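Protein (sliding clamp) (Enterobacteria phage RB69, PDB 1B77) serves as the replication sliding clamp, a three-subunit ring that probably encircles DNA and tethers the phage DNA polymerase to its template. Local coordinates at residues K5-I10 with N43-I48; K12-I17 with S212-V217; S19-S24 with I29-V34; T116-E121 with I147-Y152; V196-A201 with V205-E210. All blocks are in the same frame, centred on the assembly; numbering follows the deposited sequence.

Interaction 1: residues K5-I10 with N43-I48; sequences KDTIAI and NISDEI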
# COMPACT_ATOMS: atom_id res chain seq x y z
N LYS A 5 -3.20 -11.60 -22.29
CA LYS A 5 -2.61 -10.72 -21.29
C LYS A 5 -1.81 -9.56 -21.90
O LYS A 5 -1.74 -8.48 -21.31
CB LYS A 5 -1.72 -11.53 -20.34
CG LYS A 5 -2.50 -12.37 -19.33
CD LYS A 5 -2.41 -11.78 -17.92
CE LYS A 5 -3.30 -12.54 -16.94
NZ LYS A 5 -3.14 -12.05 -15.53
N ASP A 6 -1.21 -9.79 -23.06
CA ASP A 6 -0.45 -8.74 -23.73
C ASP A 6 -1.41 -7.64 -24.18
O ASP A 6 -1.15 -6.44 -23.99
CB ASP A 6 0.28 -9.29 -24.95
CG ASP A 6 1.46 -10.15 -24.58
OD1 ASP A 6 2.37 -9.65 -23.88
OD2 ASP A 6 1.47 -11.34 -24.99
N THR A 7 -2.50 -8.05 -24.80
CA THR A 7 -3.51 -7.11 -25.26
C THR A 7 -4.07 -6.37 -24.05
O THR A 7 -4.17 -5.15 -24.06
CB THR A 7 -4.65 -7.84 -25.99
OG1 THR A 7 -4.13 -8.42 -27.19
CG2 THR A 7 -5.80 -6.87 -26.33
N ILE A 8 -4.41 -7.13 -23.01
CA ILE A 8 -4.96 -6.57 -21.78
C ILE A 8 -4.03 -5.53 -21.17
O ILE A 8 -4.48 -4.50 -20.67
CB ILE A 8 -5.23 -7.69 -20.73
CG1 ILE A 8 -6.36 -8.60 -21.23
CG2 ILE A 8 -5.57 -7.07 -19.38
CD1 ILE A 8 -6.67 -9.79 -20.32
N ALA A 9 -2.73 -5.81 -21.21
CA ALA A 9 -1.76 -4.87 -20.65
C ALA A 9 -1.74 -3.57 -21.44
O ALA A 9 -1.60 -2.49 -20.86
CB ALA A 9 -0.36 -5.50 -20.63
N ILE A 10 -1.89 -3.65 -22.76
CA ILE A 10 -1.89 -2.43 -23.55
C ILE A 10 -3.19 -1.67 -23.33
O ILE A 10 -3.20 -0.44 -23.30
CB ILE A 10 -1.68 -2.71 -25.05
CG1 ILE A 10 -0.31 -3.36 -25.26
CG2 ILE A 10 -1.75 -1.40 -25.83
CD1 ILE A 10 -0.01 -3.81 -26.70
N ASN A 43 -1.47 -2.45 -32.84
CA ASN A 43 -1.90 -3.65 -33.53
C ASN A 43 -1.82 -4.74 -32.47
O ASN A 43 -0.84 -4.81 -31.74
CB ASN A 43 -0.96 -3.99 -34.68
CG ASN A 43 -1.00 -2.97 -35.78
OD1 ASN A 43 0.02 -2.71 -36.44
ND2 ASN A 43 -2.16 -2.38 -36.01
N ILE A 44 -2.85 -5.57 -32.38
CA ILE A 44 -2.88 -6.64 -31.39
C ILE A 44 -2.98 -8.01 -32.05
O ILE A 44 -3.29 -8.11 -33.23
CB ILE A 44 -4.07 -6.45 -30.41
CG1 ILE A 44 -5.38 -6.29 -31.18
CG2 ILE A 44 -3.82 -5.23 -29.53
CD1 ILE A 44 -6.62 -6.12 -30.31
N SER A 45 -2.71 -9.06 -31.28
CA SER A 45 -2.76 -10.42 -31.81
C SER A 45 -4.14 -11.05 -31.69
O SER A 45 -4.38 -12.14 -32.22
CB SER A 45 -1.72 -11.29 -31.11
OG SER A 45 -1.94 -11.31 -29.71
N ASP A 46 -5.04 -10.38 -30.99
CA ASP A 46 -6.40 -10.88 -30.80
C ASP A 46 -7.33 -10.24 -31.82
O ASP A 46 -7.12 -9.10 -32.25
CB ASP A 46 -6.90 -10.56 -29.39
CG ASP A 46 -6.07 -11.25 -28.32
OD1 ASP A 46 -5.96 -12.49 -28.38
OD2 ASP A 46 -5.54 -10.56 -27.43
N GLU A 47 -8.38 -10.96 -32.20
CA GLU A 47 -9.32 -10.44 -33.17
C GLU A 47 -10.60 -9.98 -32.49
O GLU A 47 -11.29 -10.79 -31.88
CB GLU A 47 -9.66 -11.51 -34.21
CG GLU A 47 -10.64 -11.00 -35.27
CD GLU A 47 -10.00 -10.01 -36.22
OE1 GLU A 47 -8.99 -9.37 -35.83
OE2 GLU A 47 -10.52 -9.83 -37.35
N ILE A 48 -10.92 -8.69 -32.59
CA ILE A 48 -12.15 -8.18 -32.00
C ILE A 48 -13.27 -8.54 -32.98
O ILE A 48 -13.24 -8.13 -34.14
CB ILE A 48 -12.08 -6.66 -31.83
CG1 ILE A 48 -10.94 -6.30 -30.87
CG2 ILE A 48 -13.41 -6.13 -31.35
CD1 ILE A 48 -10.72 -4.82 -30.69
O HOH W 1 -1.82 -8.32 -28.62
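Thr7, in the first turn of helix 5-15, meets the corner of the chain at Ser45 and Asp46, where strand 38-44 gives way to strand 47-48. The direct polar link is a hydrogen bond from Thr7 OG1 to Asp46 OD2, 2.6 Å long. It reaches the anti side of the carboxylate, 29° out of its plane, and the two side chains meet at a slant. Thr7 OG1 stands beside its own backbone N (chi1 -66°), which turns the hydroxyl outward to the corner and leaves CG2 to the apolar side.

A second polar link runs through water. The water donates to Thr7 OG1 at 2.7 Å and accepts from Ser45 N at 2.9 Å, so one hydroxyl serves two consecutive residues of the turn. Ser4 OG, directly ahead of the helix, adds a hydrogen bond to Asp46 OD2 and a weak one to Thr7 OG1.

Between the two segments the apolar packing comes from Ile44, whose side chain crosses that of Thr7 at about a right angle. Thr7 CG2 rests 4.1 Å from Ile44 CG2 and equally far from Ile44 CD1. The branch carbon Ile44 CB meets the hydroxyl oxygen, 3.8 Å from Thr7 OG1. Ile44 also packs on Ile29 of the adjacent strand 28-32.

In sliding clamps such helices pack against the sheets and line the ring's channel. Here the hydroxyl both gives and accepts, which should fix its rotation, and the two donors at OD2, together with the nearby N-terminal end of the helix, would probably stabilise the ionised carboxylate.

Interaction 2: residues K12-I17 with S212-V217; sequences KNFASI and SQVSYV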
# COMPACT_ATOMS: atom_id res chain seq x y z
N LYS A 12 -4.79 -1.54 -20.66
CA LYS A 12 -4.70 -0.92 -19.36
C LYS A 12 -3.95 0.42 -19.48
O LYS A 12 -4.27 1.38 -18.78
CB LYS A 12 -3.98 -1.85 -18.37
CG LYS A 12 -4.38 -1.61 -16.92
CD LYS A 12 -3.71 -2.59 -15.94
CE LYS A 12 -4.22 -2.36 -14.50
NZ LYS A 12 -5.69 -2.69 -14.31
N ASN A 13 -2.97 0.50 -20.39
CA ASN A 13 -2.25 1.76 -20.59
C ASN A 13 -3.22 2.76 -21.23
O ASN A 13 -3.21 3.94 -20.89
CB ASN A 13 -1.03 1.55 -21.50
CG ASN A 13 -0.38 2.87 -21.92
OD1 ASN A 13 -0.48 3.28 -23.08
ND2 ASN A 13 0.30 3.54 -20.98
N PHE A 14 -4.06 2.27 -22.15
CA PHE A 14 -5.05 3.11 -22.82
C PHE A 14 -6.07 3.69 -21.82
O PHE A 14 -6.43 4.87 -21.91
CB PHE A 14 -5.78 2.30 -23.91
CG PHE A 14 -5.00 2.15 -25.20
CD1 PHE A 14 -3.61 2.10 -25.21
CD2 PHE A 14 -5.68 2.01 -26.42
CE1 PHE A 14 -2.90 1.92 -26.41
CE2 PHE A 14 -4.98 1.83 -27.62
CZ PHE A 14 -3.59 1.79 -27.61
N ALA A 15 -6.53 2.88 -20.87
CA ALA A 15 -7.50 3.34 -19.88
C ALA A 15 -6.97 4.51 -19.05
O ALA A 15 -7.74 5.28 -18.48
CB ALA A 15 -7.90 2.20 -18.95
N SER A 16 -5.65 4.64 -18.97
CA SER A 16 -5.08 5.74 -18.21
C SER A 16 -5.13 7.01 -19.08
O SER A 16 -4.98 8.12 -18.58
CB SER A 16 -3.63 5.44 -17.82
OG SER A 16 -2.78 5.51 -18.95
N ILE A 17 -5.34 6.83 -20.38
CA ILE A 17 -5.44 7.97 -21.28
C ILE A 17 -6.89 8.44 -21.37
O ILE A 17 -7.16 9.64 -21.40
CB ILE A 17 -4.95 7.62 -22.70
CG1 ILE A 17 -3.46 7.29 -22.65
CG2 ILE A 17 -5.21 8.81 -23.65
CD1 ILE A 17 -2.85 6.93 -23.98
N SER A 212 7.77 -0.90 -30.68
CA SER A 212 7.34 -2.06 -31.43
C SER A 212 5.94 -2.49 -31.00
O SER A 212 5.29 -3.28 -31.68
CB SER A 212 8.31 -3.21 -31.21
OG SER A 212 8.39 -3.55 -29.84
N GLN A 213 5.49 -1.97 -29.86
CA GLN A 213 4.17 -2.32 -29.32
C GLN A 213 3.09 -1.25 -29.43
O GLN A 213 1.93 -1.56 -29.70
CB GLN A 213 4.30 -2.71 -27.85
CG GLN A 213 4.48 -4.20 -27.60
CD GLN A 213 4.48 -4.54 -26.12
OE1 GLN A 213 3.60 -4.09 -25.36
NE2 GLN A 213 5.46 -5.33 -25.70
N VAL A 214 3.45 0.00 -29.22
CA VAL A 214 2.46 1.07 -29.26
C VAL A 214 2.98 2.37 -29.87
O VAL A 214 4.18 2.65 -29.82
CB VAL A 214 1.94 1.38 -27.82
CG1 VAL A 214 0.90 2.50 -27.86
CG2 VAL A 214 1.33 0.14 -27.20
N SER A 215 2.08 3.15 -30.46
CA SER A 215 2.42 4.44 -31.04
C SER A 215 1.57 5.51 -30.36
O SER A 215 0.37 5.34 -30.25
CB SER A 215 2.15 4.47 -32.54
OG SER A 215 3.22 3.88 -33.27
N TYR A 216 2.20 6.58 -29.90
CA TYR A 216 1.47 7.66 -29.25
C TYR A 216 1.68 8.96 -30.01
O TYR A 216 2.76 9.20 -30.55
CB TYR A 216 1.94 7.90 -27.82
CG TYR A 216 1.88 6.73 -26.87
CD1 TYR A 216 2.94 5.83 -26.80
CD2 TYR A 216 0.80 6.55 -26.01
CE1 TYR A 216 2.94 4.79 -25.88
CE2 TYR A 216 0.79 5.50 -25.08
CZ TYR A 216 1.86 4.63 -25.02
OH TYR A 216 1.89 3.62 -24.09
N VAL A 217 0.64 9.78 -30.05
CA VAL A 217 0.72 11.10 -30.68
C VAL A 217 0.29 12.10 -29.62
O VAL A 217 -0.84 12.04 -29.11
CB VAL A 217 -0.19 11.24 -31.92
CG1 VAL A 217 -0.21 12.71 -32.37
CG2 VAL A 217 0.32 10.37 -33.07
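Asn13 and Tyr216 reach for each other from opposite directions and form the tight, polar part of this contact. Asn13 CG lies anti to the backbone N (chi1 171°), which carries the amide toward Tyr216. Tyr216 OH donates to Asn13 OD1 at 2.6 Å, but from above the carbonyl plane, 53° out of it, so the donor is not aligned with a lone pair of OD1. OD1 lies at the edge of the phenol ring, with amide and ring planes 85° apart. Asn13 ND2 also bonds to Lys188 O, and Tyr216 OH takes a bond from Gln190 N.

The apolar part is looser. Ile17 CD1 lies 4.1 Å from Tyr216 CE2, near the plane of the ring, and Val214 CG1 approaches the edge of Phe14 at CE1, also 4.1 Å away. Within 212-217 the same methyl sits over one face of the Tyr216 ring, offset toward its rim. Toward solvent, exposed Ser16 turns its OG back to Asn13 O, 2.5 Å away.

Helix 5-15 thus leans on strand 215-219 near the chain's centre. Phe14, Ile17 and Tyr216 share Ala40 of the adjoining strand 38-44, and helix 57-64 packs against Lys12 and Ala15.

Interaction 3: residues S19-S24 with I29-V34; sequences SGILLS and IMTRAV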
# COMPACT_ATOMS: atom_id res chain seq x y z
N SER A 19 -10.65 6.81 -19.69
CA SER A 19 -11.26 5.74 -18.91
C SER A 19 -12.22 4.87 -19.71
O SER A 19 -12.58 3.77 -19.28
CB SER A 19 -11.98 6.33 -17.69
OG SER A 19 -12.92 7.31 -18.09
N GLY A 20 -12.65 5.36 -20.87
CA GLY A 20 -13.56 4.59 -21.69
C GLY A 20 -12.96 4.32 -23.05
O GLY A 20 -11.91 4.87 -23.38
N ILE A 21 -13.60 3.47 -23.84
CA ILE A 21 -13.07 3.17 -25.16
C ILE A 21 -14.09 2.54 -26.10
O ILE A 21 -15.10 1.99 -25.67
CB ILE A 21 -11.84 2.23 -25.06
CG1 ILE A 21 -11.11 2.17 -26.40
CG2 ILE A 21 -12.29 0.85 -24.65
CD1 ILE A 21 -9.78 1.47 -26.31
N LEU A 22 -13.83 2.66 -27.39
CA LEU A 22 -14.71 2.03 -28.37
C LEU A 22 -13.85 0.97 -29.05
O LEU A 22 -12.83 1.29 -29.65
CB LEU A 22 -15.21 3.04 -29.41
CG LEU A 22 -16.00 2.42 -30.57
CD1 LEU A 22 -17.29 1.76 -30.05
CD2 LEU A 22 -16.34 3.49 -31.61
N LEU A 23 -14.25 -0.29 -28.92
CA LEU A 23 -13.51 -1.37 -29.57
C LEU A 23 -14.22 -1.66 -30.89
O LEU A 23 -15.44 -1.74 -30.93
CB LEU A 23 -13.51 -2.63 -28.70
CG LEU A 23 -12.81 -2.54 -27.35
CD1 LEU A 23 -13.06 -3.84 -26.58
CD2 LEU A 23 -11.33 -2.30 -27.53
N SER A 24 -13.43 -1.79 -31.96
CA SER A 24 -13.96 -2.07 -33.29
C SER A 24 -13.39 -3.37 -33.83
O SER A 24 -12.23 -3.72 -33.55
CB SER A 24 -13.61 -0.93 -34.27
OG SER A 24 -14.16 0.30 -33.85
N ILE A 29 -6.55 -1.39 -32.11
CA ILE A 29 -7.17 -0.61 -31.05
C ILE A 29 -6.58 0.80 -31.00
O ILE A 29 -5.41 1.01 -31.34
CB ILE A 29 -6.98 -1.28 -29.67
CG1 ILE A 29 -5.49 -1.49 -29.40
CG2 ILE A 29 -7.73 -2.60 -29.62
CD1 ILE A 29 -5.19 -1.98 -28.01
N MET A 30 -7.40 1.75 -30.59
CA MET A 30 -6.97 3.13 -30.47
C MET A 30 -7.85 3.87 -29.48
O MET A 30 -8.97 3.46 -29.19
CB MET A 30 -7.00 3.83 -31.83
CG MET A 30 -8.38 3.94 -32.47
SD MET A 30 -8.34 4.92 -34.00
CE MET A 30 -9.98 4.59 -34.67
N THR A 31 -7.33 4.98 -28.97
CA THR A 31 -8.07 5.79 -28.03
C THR A 31 -7.51 7.20 -28.08
O THR A 31 -6.43 7.44 -28.62
CB THR A 31 -7.92 5.25 -26.59
OG1 THR A 31 -8.81 5.97 -25.72
CG2 THR A 31 -6.49 5.41 -26.10
N ARG A 32 -8.27 8.14 -27.53
CA ARG A 32 -7.84 9.52 -27.50
C ARG A 32 -8.41 10.15 -26.24
O ARG A 32 -9.55 9.87 -25.87
CB ARG A 32 -8.31 10.26 -28.75
CG ARG A 32 -8.01 11.74 -28.72
CD ARG A 32 -8.14 12.39 -30.10
NE ARG A 32 -7.97 13.83 -30.01
CZ ARG A 32 -7.87 14.66 -31.05
NH1 ARG A 32 -7.92 14.18 -32.29
NH2 ARG A 32 -7.72 15.96 -30.85
N ALA A 33 -7.62 11.00 -25.59
CA ALA A 33 -8.05 11.66 -24.36
C ALA A 33 -9.24 12.58 -24.60
O ALA A 33 -9.44 13.11 -25.70
CB ALA A 33 -6.89 12.45 -23.77
N VAL A 34 -10.04 12.76 -23.56
CA VAL A 34 -11.20 13.63 -23.64
C VAL A 34 -10.77 15.03 -24.06
O VAL A 34 -11.45 15.68 -24.84
CB VAL A 34 -11.92 13.71 -22.27
CG1 VAL A 34 -13.04 14.76 -22.32
CG2 VAL A 34 -12.51 12.34 -21.93
O HOH W 2 -8.89 4.32 -23.52
O HOH W 3 -10.08 0.76 -29.91
O HOH W 4 -11.77 4.37 -28.73
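Ile21 reaches from strand 21-23 over to Met30 and Thr31 of strand 28-32. From its CB the chain leaves with CG1 anti to the backbone N (chi1 -167°) and stays extended. CG1 comes to 3.7 Å from Met30 O. One bond further, the terminal CD1 lies 3.6 Å from that same oxygen and 4.2 Å from Thr31 CB. The branch thereby lies against the backbone of the facing strand, and Phe14 of helix 5-15 also packs on it. Further along, Leu23 and Ile29 run side by side in the same direction, with Leu23 CD2 4.2 Å from Ile29 CG2.

Strand pieces 21-23 and 29-32 run antiparallel, 158° between their directions, with axes 7.1 Å apart at closest, and no direct hydrogen bond joins them. Three waters bridge the two segments. One molecule sits 2.8 Å from Leu22 O and accepts from Met30 N at 2.9 Å; another accepts from Leu22 N and donates to Met30 O; a third donates to Gly20 O and lies 2.8 Å from Thr31 OG1. Each strand has its own sheet partner, 52-54 for one and 38-44 for the other.

The edges of two sheets are therefore joined partly through bound waters and partly by direct apolar contact: the waters bridge peptide groups of Leu22 and Met30 that could pair directly in a continuous sheet, while Ile21, Leu23 and Ile29 add apolar contact.

Interaction 4: residues T116-E121 with I147-Y152; sequences TEIKAE and IVINGY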
# COMPACT_ATOMS: atom_id res chain seq x y z
N THR A 116 14.32 11.52 -33.31
CA THR A 116 15.26 11.18 -32.25
C THR A 116 14.72 9.92 -31.59
O THR A 116 13.85 9.25 -32.15
CB THR A 116 15.40 12.31 -31.19
OG1 THR A 116 16.33 11.91 -30.17
CG2 THR A 116 14.06 12.63 -30.54
N GLU A 117 15.23 9.59 -30.40
CA GLU A 117 14.77 8.40 -29.71
C GLU A 117 15.15 8.40 -28.24
O GLU A 117 16.12 9.04 -27.84
CB GLU A 117 15.34 7.15 -30.38
CG GLU A 117 16.82 6.90 -30.15
CD GLU A 117 17.32 5.68 -30.91
OE1 GLU A 117 16.60 4.66 -30.95
OE2 GLU A 117 18.43 5.74 -31.48
N ILE A 118 14.38 7.69 -27.44
CA ILE A 118 14.63 7.60 -26.01
C ILE A 118 14.61 6.12 -25.60
O ILE A 118 13.72 5.37 -26.00
CB ILE A 118 13.57 8.39 -25.22
CG1 ILE A 118 13.87 8.35 -23.73
CG2 ILE A 118 12.17 7.85 -25.54
CD1 ILE A 118 13.13 9.42 -22.93
N LYS A 119 15.62 5.71 -24.84
CA LYS A 119 15.73 4.33 -24.39
C LYS A 119 14.84 4.10 -23.18
O LYS A 119 14.47 5.05 -22.48
CB LYS A 119 17.19 4.02 -24.02
CG LYS A 119 18.19 4.22 -25.14
CD LYS A 119 19.61 3.95 -24.66
CE LYS A 119 20.63 4.06 -25.79
NZ LYS A 119 20.33 3.10 -26.89
N ALA A 120 14.52 2.83 -22.93
CA ALA A 120 13.66 2.43 -21.81
C ALA A 120 14.05 2.99 -20.44
O ALA A 120 13.19 3.52 -19.73
CB ALA A 120 13.58 0.91 -21.74
N GLU A 121 15.32 2.89 -20.05
CA GLU A 121 15.73 3.40 -18.74
C GLU A 121 15.66 4.92 -18.68
O GLU A 121 15.22 5.50 -17.68
CB GLU A 121 17.15 2.94 -18.40
CG GLU A 121 17.36 1.44 -18.45
CD GLU A 121 18.64 1.02 -17.73
OE1 GLU A 121 19.62 1.81 -17.74
OE2 GLU A 121 18.66 -0.10 -17.16
N ILE A 147 20.25 16.41 -29.30
CA ILE A 147 18.85 16.69 -29.04
C ILE A 147 18.76 16.45 -27.55
O ILE A 147 19.24 15.43 -27.06
CB ILE A 147 17.90 15.71 -29.77
CG1 ILE A 147 18.07 15.83 -31.28
CG2 ILE A 147 16.44 16.02 -29.40
CD1 ILE A 147 17.69 17.18 -31.82
N VAL A 148 18.19 17.40 -26.82
CA VAL A 148 18.07 17.24 -25.38
C VAL A 148 16.67 17.51 -24.87
O VAL A 148 15.88 18.22 -25.49
CB VAL A 148 19.04 18.18 -24.64
CG1 VAL A 148 20.47 17.90 -25.09
CG2 VAL A 148 18.67 19.63 -24.91
N ILE A 149 16.36 16.90 -23.72
CA ILE A 149 15.07 17.07 -23.06
C ILE A 149 15.32 17.79 -21.75
O ILE A 149 16.03 17.27 -20.89
CB ILE A 149 14.40 15.72 -22.74
CG1 ILE A 149 13.99 15.01 -24.03
CG2 ILE A 149 13.20 15.95 -21.83
CD1 ILE A 149 13.20 13.73 -23.81
N ASN A 150 14.76 18.98 -21.60
CA ASN A 150 14.90 19.75 -20.36
C ASN A 150 13.57 19.70 -19.62
O ASN A 150 12.50 19.82 -20.24
CB ASN A 150 15.27 21.20 -20.65
CG ASN A 150 16.66 21.35 -21.22
OD1 ASN A 150 17.64 20.88 -20.64
ND2 ASN A 150 16.76 22.00 -22.37
N GLY A 151 13.62 19.51 -18.31
CA GLY A 151 12.41 19.46 -17.51
C GLY A 151 12.26 20.69 -16.66
O GLY A 151 13.22 21.13 -16.02
N TYR A 152 11.06 21.27 -16.63
CA TYR A 152 10.81 22.47 -15.86
C TYR A 152 9.56 22.39 -14.98
O TYR A 152 8.76 21.46 -15.10
CB TYR A 152 10.61 23.68 -16.78
CG TYR A 152 11.66 23.89 -17.84
CD1 TYR A 152 11.64 23.15 -19.03
CD2 TYR A 152 12.64 24.86 -17.69
CE1 TYR A 152 12.57 23.39 -20.04
CE2 TYR A 152 13.57 25.11 -18.69
CZ TYR A 152 13.54 24.37 -19.86
OH TYR A 152 14.46 24.63 -20.84
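Thr116 and Ile147 slant across each other, with OG1 of the threonine nearest the branch carbon CB of the isoleucine. Thr116 OG1 lies 4.1 Å from Ile147 CB and 4.2 Å from Ile147 CG2. This approach follows from the threonine torsion, which holds OG1 anti to the backbone N (chi1 180°) and thereby swings it across the gap between the strands. Its polar need is met elsewhere, since OG1 is hydrogen-bonded to Thr170 OG1.

Two residues on, Ile118 and Ile149 also point at each other, but only their ends meet: CD1 of Ile118 is 4.4 Å from CD1 of Ile149. Both chains are extended at chi2, and that reach spans backbones that have moved apart, from a CA separation of 7.3 Å for Thr116 and Ile147 to 9.9 Å for Ile118 and Ile149. Residues 116-118 and 147-149 run 41° apart.

Strand 114-118 is an outermost strand of one antiparallel sheet within the chain, and strand 146-152 belongs to a second, so the contact is packing between two sheets of a clamp domain, without a hydrogen bond between the two segments. Strand 165-171 also takes part: Leu169 touches Thr116 and Ile149, and Leu167 touches Ile118. On the other flank Val196 of strand 194-201 packs on Thr116 and Ile118.

Interaction 5: residues V196-A201 with V205-E210; sequences VMLWGA and VAAKFE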
# COMPACT_ATOMS: atom_id res chain seq x y z
N VAL A 196 11.34 8.80 -31.50
CA VAL A 196 10.62 10.05 -31.29
C VAL A 196 10.60 10.93 -32.53
O VAL A 196 11.64 11.42 -32.97
CB VAL A 196 11.25 10.85 -30.14
CG1 VAL A 196 10.45 12.12 -29.89
CG2 VAL A 196 11.32 9.98 -28.90
N MET A 197 9.42 11.15 -33.08
CA MET A 197 9.27 11.98 -34.27
C MET A 197 8.57 13.30 -33.93
O MET A 197 7.41 13.31 -33.51
CB MET A 197 8.50 11.21 -35.32
CG MET A 197 9.18 9.90 -35.67
SD MET A 197 8.16 8.86 -36.69
CE MET A 197 7.15 8.04 -35.44
N LEU A 198 9.29 14.40 -34.14
CA LEU A 198 8.77 15.73 -33.84
C LEU A 198 8.36 16.48 -35.11
O LEU A 198 9.07 16.46 -36.12
CB LEU A 198 9.83 16.51 -33.08
CG LEU A 198 10.37 15.74 -31.86
CD1 LEU A 198 11.62 16.41 -31.33
CD2 LEU A 198 9.29 15.68 -30.79
N TRP A 199 7.21 17.14 -35.05
CA TRP A 199 6.70 17.87 -36.20
C TRP A 199 6.19 19.26 -35.89
O TRP A 199 5.44 19.47 -34.93
CB TRP A 199 5.57 17.09 -36.85
CG TRP A 199 4.84 17.87 -37.89
CD1 TRP A 199 5.30 18.20 -39.13
CD2 TRP A 199 3.51 18.40 -37.80
NE1 TRP A 199 4.33 18.89 -39.83
CE2 TRP A 199 3.22 19.02 -39.03
CE3 TRP A 199 2.53 18.39 -36.80
CZ2 TRP A 199 2.00 19.64 -39.29
CZ3 TRP A 199 1.31 19.01 -37.06
CH2 TRP A 199 1.06 19.62 -38.30
N GLY A 200 6.57 20.20 -36.74
CA GLY A 200 6.14 21.58 -36.58
C GLY A 200 5.86 22.21 -37.93
O GLY A 200 6.66 22.11 -38.85
N ALA A 201 4.70 22.84 -38.05
CA ALA A 201 4.29 23.52 -39.28
C ALA A 201 3.51 24.74 -38.84
O ALA A 201 2.30 24.67 -38.64
CB ALA A 201 3.41 22.60 -40.13
N VAL A 205 2.07 21.98 -33.82
CA VAL A 205 3.17 21.16 -33.33
C VAL A 205 2.64 19.89 -32.69
O VAL A 205 1.62 19.91 -32.01
CB VAL A 205 4.02 21.93 -32.30
CG1 VAL A 205 4.81 23.02 -32.99
CG2 VAL A 205 3.11 22.54 -31.24
N ALA A 206 3.32 18.78 -32.93
CA ALA A 206 2.92 17.50 -32.37
C ALA A 206 4.12 16.58 -32.31
O ALA A 206 5.14 16.82 -32.97
CB ALA A 206 1.81 16.87 -33.22
N ALA A 207 4.00 15.53 -31.51
CA ALA A 207 5.08 14.57 -31.35
C ALA A 207 4.52 13.16 -31.43
O ALA A 207 3.37 12.91 -31.05
CB ALA A 207 5.76 14.77 -30.00
N LYS A 208 5.33 12.24 -31.92
CA LYS A 208 4.93 10.85 -32.01
C LYS A 208 6.00 9.98 -31.38
O LYS A 208 7.19 10.13 -31.67
CB LYS A 208 4.72 10.44 -33.47
CG LYS A 208 4.38 8.97 -33.63
CD LYS A 208 3.95 8.63 -35.04
CE LYS A 208 3.73 7.14 -35.18
NZ LYS A 208 3.30 6.77 -36.56
N PHE A 209 5.58 9.10 -30.48
CA PHE A 209 6.50 8.18 -29.82
C PHE A 209 6.11 6.79 -30.28
O PHE A 209 4.99 6.33 -30.03
CB PHE A 209 6.40 8.26 -28.30
CG PHE A 209 6.90 9.55 -27.73
CD1 PHE A 209 6.20 10.74 -27.93
CD2 PHE A 209 8.08 9.58 -26.98
CE1 PHE A 209 6.67 11.94 -27.40
CE2 PHE A 209 8.55 10.77 -26.44
CZ PHE A 209 7.84 11.95 -26.65
N GLU A 210 7.03 6.12 -30.95
CA GLU A 210 6.75 4.80 -31.46
C GLU A 210 7.66 3.69 -30.99
O GLU A 210 8.89 3.80 -31.03
CB GLU A 210 6.75 4.84 -32.98
CG GLU A 210 6.46 3.51 -33.61
CD GLU A 210 6.32 3.60 -35.11
OE1 GLU A 210 7.26 4.13 -35.76
OE2 GLU A 210 5.29 3.15 -35.63
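A beta hairpin made of strands 194-201 and 204-210 supplies this contact, segments 196-201 and 205-210 running antiparallel, 167° between their directions. Hydrogen-bonded pairs are Met197 with Lys208 and Trp199 with Ala206. Met197 N donates to Lys208 O at 2.8 Å, and Lys208 N returns the bond to Met197 O at the same length. Trp199 N reaches Ala206 O at 3.0 Å, and Ala206 N completes the pair through Trp199 O. At the non-hydrogen-bonded positions CA-H...O contacts fill in, as from Val205 CA to Trp199 O at 3.3 Å.

Side chains alternate between the two faces. On one, Val196 lies alongside Phe209: Val196 CG2 is 3.8 Å from Phe209 CD2, while the other methyl, CG1, sits over a face of the ring, offset toward its rim. Leu198 CD2 meets Ala207 CB at 3.7 Å, and Val205 CG1 packs on Gly200 CA. On the other face Met197 and Lys208 run side by side. The methionine bends at its thioether (chi3 -85°), which lays CE along the extended lysine chain, unusually close to Lys208 CD at 3.3 Å; CE also touches Glu210. Trp199 meets Ala206 edge-on, its CE3 4.0 Å from Ala206 CB and the methyl in the ring plane.

The hairpin lies inside a wider antiparallel sheet, one strand in from the 114-118 edge. Strand 114-118 pairs with the 194-201 arm, and strand 215-219 pairs with the 204-210 arm, next to Lys208 and Glu210.

Overall arrangement
Interactions 1, 2 and 3 form one cluster, with centres 10 to 14 Å apart: Ile10 CG2 packs on Val214 CG2 at 3.7 Å, Ile48 CD1 on Ile29 CG2 at 3.9 Å, and Phe14 CD2 on Thr31 CG2 at 3.5 Å. A single antiparallel sheet, from strand 28-32 to strand 114-118, is reached by all five interactions. Interaction 2 joins interaction 5 through Tyr216 N and Phe209 O, 2.8 Å apart, and interaction 5 joins interaction 4 through Thr116 O and Val196 N, 2.6 Å apart. The centres of interactions 1 and 4 lie 28 Å apart. Interaction 2, closest to the chain's centre, brings together segments 195 residues apart.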